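Local coordinates for enoyl-CoA hydratase (Mycobacterium smegmatis, PDB 3PE8) that catalyses the reversible addition of water to the double bond of 2-enoyl-CoA thioesters, as a zinc-binding member of the crotonase family, at the interface of chains A and B and the interface of chains A and C. Sequence-based numbering; all coordinates share one arbitrary frame. Chains: chain A/B/C, Enoyl-CoA hydratase.

Contact 1: the interface of chains A and B. Residues chain A 86, 218-219, 221-222, 225; chain B 218-219, 221-222, 225.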
# COMPACT_ATOMS: atom_id res chain seq x y z
N PRO A 86 -0.51 21.98 1.86
CA PRO A 86 -1.19 22.13 0.58
C PRO A 86 -2.59 22.74 0.74
O PRO A 86 -3.21 22.60 1.79
CB PRO A 86 -1.25 20.69 0.03
CG PRO A 86 -1.15 19.83 1.23
CD PRO A 86 -0.33 20.56 2.23
N GLY A 218 -0.86 8.99 -1.19
CA GLY A 218 -0.89 9.56 0.15
C GLY A 218 0.31 9.26 1.00
O GLY A 218 0.81 10.15 1.70
N GLY A 219 0.77 8.01 0.97
CA GLY A 219 1.98 7.63 1.73
C GLY A 219 3.17 8.45 1.28
O GLY A 219 4.02 8.87 2.10
N LEU A 221 3.04 11.45 -0.15
CA LEU A 221 2.83 12.82 0.29
C LEU A 221 3.19 13.01 1.77
O LEU A 221 3.73 14.04 2.15
CB LEU A 221 1.40 13.26 -0.02
CG LEU A 221 1.13 13.45 -1.51
CD1 LEU A 221 -0.36 13.45 -1.80
CD2 LEU A 221 1.81 14.72 -2.06
N TRP A 222 2.87 12.03 2.60
CA TRP A 222 3.30 12.06 3.99
C TRP A 222 4.82 12.08 4.11
O TRP A 222 5.37 12.86 4.84
CB TRP A 222 2.75 10.86 4.74
CG TRP A 222 3.09 10.88 6.24
CD1 TRP A 222 4.01 10.09 6.89
CD2 TRP A 222 2.59 11.81 7.23
NE1 TRP A 222 4.07 10.43 8.23
CE2 TRP A 222 3.22 11.48 8.45
CE3 TRP A 222 1.65 12.85 7.21
CZ2 TRP A 222 2.94 12.17 9.63
CZ3 TRP A 222 1.38 13.53 8.41
CH2 TRP A 222 2.03 13.18 9.59
N ALA A 225 6.16 15.43 3.29
CA ALA A 225 5.88 16.38 4.38
C ALA A 225 6.86 16.15 5.53
O ALA A 225 7.41 17.10 6.08
CB ALA A 225 4.42 16.28 4.87
N GLY B 218 1.84 5.61 6.94
CA GLY B 218 2.00 6.92 6.34
C GLY B 218 0.82 7.42 5.57
O GLY B 218 0.46 8.60 5.68
N GLY B 219 0.21 6.55 4.77
CA GLY B 219 -1.00 6.93 4.01
C GLY B 219 -2.11 7.37 4.95
O GLY B 219 -2.87 8.32 4.67
N LEU B 221 -1.70 8.55 8.03
CA LEU B 221 -1.31 9.81 8.62
C LEU B 221 -1.57 11.00 7.69
O LEU B 221 -1.97 12.07 8.13
CB LEU B 221 0.15 9.76 9.09
CG LEU B 221 0.37 8.85 10.29
CD1 LEU B 221 1.84 8.48 10.43
CD2 LEU B 221 -0.18 9.48 11.59
N TRP B 222 -1.34 10.82 6.40
CA TRP B 222 -1.69 11.84 5.42
C TRP B 222 -3.19 12.10 5.41
O TRP B 222 -3.61 13.23 5.44
CB TRP B 222 -1.25 11.41 4.03
CG TRP B 222 -1.52 12.48 2.97
CD1 TRP B 222 -2.49 12.46 1.99
CD2 TRP B 222 -0.87 13.77 2.84
NE1 TRP B 222 -2.45 13.62 1.24
CE2 TRP B 222 -1.47 14.43 1.76
CE3 TRP B 222 0.18 14.40 3.52
CZ2 TRP B 222 -1.06 15.70 1.34
CZ3 TRP B 222 0.59 15.68 3.10
CH2 TRP B 222 -0.04 16.30 2.02
N ALA B 225 -4.17 14.14 8.35
CA ALA B 225 -3.73 15.52 8.19
C ALA B 225 -4.67 16.26 7.23
O ALA B 225 -5.09 17.38 7.50
CB ALA B 225 -2.27 15.62 7.69
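Helix 199-234 of chain A crosses its own copy in chain B, and the loop carrying A:Pro86 borders the crossing on one side. In the deposited assembly of six copies of this crotonase-family protein, a hexamer of the kind usual in the family, the two long C-terminal helices meet about a two-fold axis, so every contact has a twin with the chains exchanged. No hydrogen bond or salt bridge joins the two chains among the residues of this patch. They come together at glycine: the CA atoms of A:Gly219 and B:Gly219 lie 3.8 Å apart, and the lack of side chains at 218 and 219 lets the backbones draw this near.

B:Trp222 buries the most surface, 118 Å². Its CG stands anti to the backbone N (chi1 -177°), which sends the indole across to chain A and lays one face on A:Leu221. The CB of A:Leu221 sits over that face, 3.6 Å from the centroid of the six-membered ring, a CH-pi contact, while its CD1 touches NE1 of B:Trp222 at 3.7 Å. At the root of the indole, CB of B:Trp222 packs against the backbone carbonyl O of A:Gly218 at 3.4 Å. B:Trp222 CD1, on the pyrrole edge, rests 3.8 Å from A:Gly218 CA. The far end of the six-membered ring meets A:Pro86 tip to tip, B:Trp222 CH2 lying 3.8 Å from the proline CG. CE3 of B:Trp222 lies against the chain A helix backbone, 3.7 Å from the amide N of A:Trp222.

Contact 2: the interface of chains A and C. Residues chain A 198, 200-202, 206; chain C 130-131, 133, 158, 231.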
# COMPACT_ATOMS: atom_id res chain seq x y z
N ASN A 198 -21.58 14.25 -20.96
CA ASN A 198 -22.48 14.13 -19.83
C ASN A 198 -21.75 14.60 -18.59
O ASN A 198 -20.83 13.91 -18.12
CB ASN A 198 -22.86 12.64 -19.70
CG ASN A 198 -23.80 12.33 -18.53
OD1 ASN A 198 -23.72 12.91 -17.46
ND2 ASN A 198 -24.63 11.29 -18.71
N LYS A 200 -22.63 14.91 -15.32
CA LYS A 200 -22.73 14.01 -14.15
C LYS A 200 -21.65 12.91 -14.25
O LYS A 200 -20.93 12.61 -13.28
CB LYS A 200 -24.14 13.36 -14.00
N ALA A 201 -21.54 12.31 -15.44
CA ALA A 201 -20.57 11.25 -15.67
C ALA A 201 -19.11 11.75 -15.65
O ALA A 201 -18.21 11.11 -15.07
CB ALA A 201 -20.87 10.54 -16.99
N VAL A 202 -18.86 12.90 -16.29
CA VAL A 202 -17.52 13.55 -16.26
C VAL A 202 -17.06 13.70 -14.79
O VAL A 202 -15.94 13.32 -14.40
CB VAL A 202 -17.55 14.90 -17.00
CG1 VAL A 202 -16.36 15.82 -16.61
CG2 VAL A 202 -17.65 14.69 -18.53
N LEU A 206 -14.10 11.69 -12.98
CA LEU A 206 -12.93 12.44 -12.47
C LEU A 206 -12.77 12.31 -10.93
O LEU A 206 -11.67 12.17 -10.43
CB LEU A 206 -12.95 13.91 -12.91
CG LEU A 206 -11.71 14.69 -12.52
CD1 LEU A 206 -10.42 14.04 -13.12
CD2 LEU A 206 -11.82 16.14 -12.97
N ALA C 130 -17.92 8.28 -20.28
CA ALA C 130 -18.61 9.46 -19.76
C ALA C 130 -19.72 9.87 -20.72
O ALA C 130 -20.85 10.11 -20.29
CB ALA C 130 -17.66 10.61 -19.50
N ARG C 131 -19.39 9.89 -22.02
CA ARG C 131 -20.33 10.26 -23.07
C ARG C 131 -21.62 9.41 -23.03
O ARG C 131 -22.70 9.96 -23.18
CB ARG C 131 -19.66 10.18 -24.45
CG ARG C 131 -20.38 10.89 -25.57
CD ARG C 131 -19.56 10.86 -26.89
NE ARG C 131 -18.48 11.86 -26.96
CZ ARG C 131 -17.38 11.73 -27.71
NH1 ARG C 131 -17.19 10.65 -28.44
NH2 ARG C 131 -16.47 12.70 -27.72
N GLY C 133 -22.63 7.77 -20.37
CA GLY C 133 -23.18 7.78 -19.01
C GLY C 133 -22.97 6.50 -18.25
O GLY C 133 -23.88 6.06 -17.51
N LEU C 158 -12.28 12.37 -20.35
CA LEU C 158 -13.18 13.50 -20.20
C LEU C 158 -13.63 14.10 -21.55
O LEU C 158 -14.72 14.67 -21.62
CB LEU C 158 -12.54 14.56 -19.31
CG LEU C 158 -12.10 14.02 -17.95
CD1 LEU C 158 -11.37 15.14 -17.19
CD2 LEU C 158 -13.29 13.33 -17.17
N TRP C 231 -22.43 4.93 -8.76
CA TRP C 231 -23.06 5.48 -9.98
C TRP C 231 -24.38 4.78 -10.34
O TRP C 231 -25.41 5.44 -10.61
CB TRP C 231 -22.08 5.38 -11.16
CG TRP C 231 -22.65 5.86 -12.48
CD1 TRP C 231 -23.08 5.08 -13.53
CD2 TRP C 231 -22.79 7.21 -12.91
NE1 TRP C 231 -23.51 5.88 -14.57
CE2 TRP C 231 -23.34 7.19 -14.21
CE3 TRP C 231 -22.51 8.46 -12.32
CZ2 TRP C 231 -23.59 8.34 -14.93
CZ3 TRP C 231 -22.79 9.59 -13.02
CH2 TRP C 231 -23.32 9.54 -14.32
O HOH W 1 -25.09 10.16 -21.43
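The start of helix 199-234 of chain A, with A:Asn198 just ahead of it, fits against chain C at the short helix 129-132 with C:Gly133 after it, at helix 150-159, and at C:Trp231 near the end of that chain's own helix 199-234. In this crotonase-family protein the patch belongs to a subunit interface of the deposited hexamer, and it is not an exact two-fold.

C:Trp231 gives up the most surface, 47 Å². With CG anti to its backbone N (chi1 177°), it presents the far end of its six-membered ring to the first turn of the chain A helix. C:Trp231 CH2 lies 3.5 Å from A:Ala201 CA, and CZ3 touches the backbone carbonyl O of A:Lys200 at a similar separation. The CB of A:Lys200, whose side chain is incomplete in the model, also packs beside CH2. Within chain C the indole N-H donates to a backbone carbonyl, C:Trp231 NE1 to C:Gly133 O, 3.0 Å; the acceptor lies near the ring plane, though the N-H approaches from above the carbonyl plane and the bond is bent (140° at H). This bond should help fix the indole's rotation.

C:Ala130 hides 37 Å² and meets chain A mainly through its backbone. Its carbonyl O lies 3.3 Å from A:Ala201 CB and equally near A:Asn198 CB. Farther along, A:Val202 and C:Leu158 cross at about a right angle, CG1 to CD2 4.0 Å.

A:Asn198 caps its own helix: OD1 accepts the amide N-H of A:Ala201 at 3.0 Å. That leaves the side-chain amide NH2 turned towards chain C, where ND2 binds water 1 almost straight (168° at H), and this water lies 3.0 Å from the backbone carbonyl O of C:Arg131.

The centres of contact 1 and contact 2 lie about 29 Å apart, and helix 199-234 of chain A serves both: its first turns face chain C in contact 2, whereas residues 218 to 225 face chain B in contact 1. One continuous helix thus touches two neighbours. In contact 2 the same helix of chain C also takes part, through C:Trp231 near its end. Contact 1 is two-fold and contact 2 is not, so together they join different kinds of neighbour in the deposited hexamer, which suggests that this helix takes part in assembly in every copy.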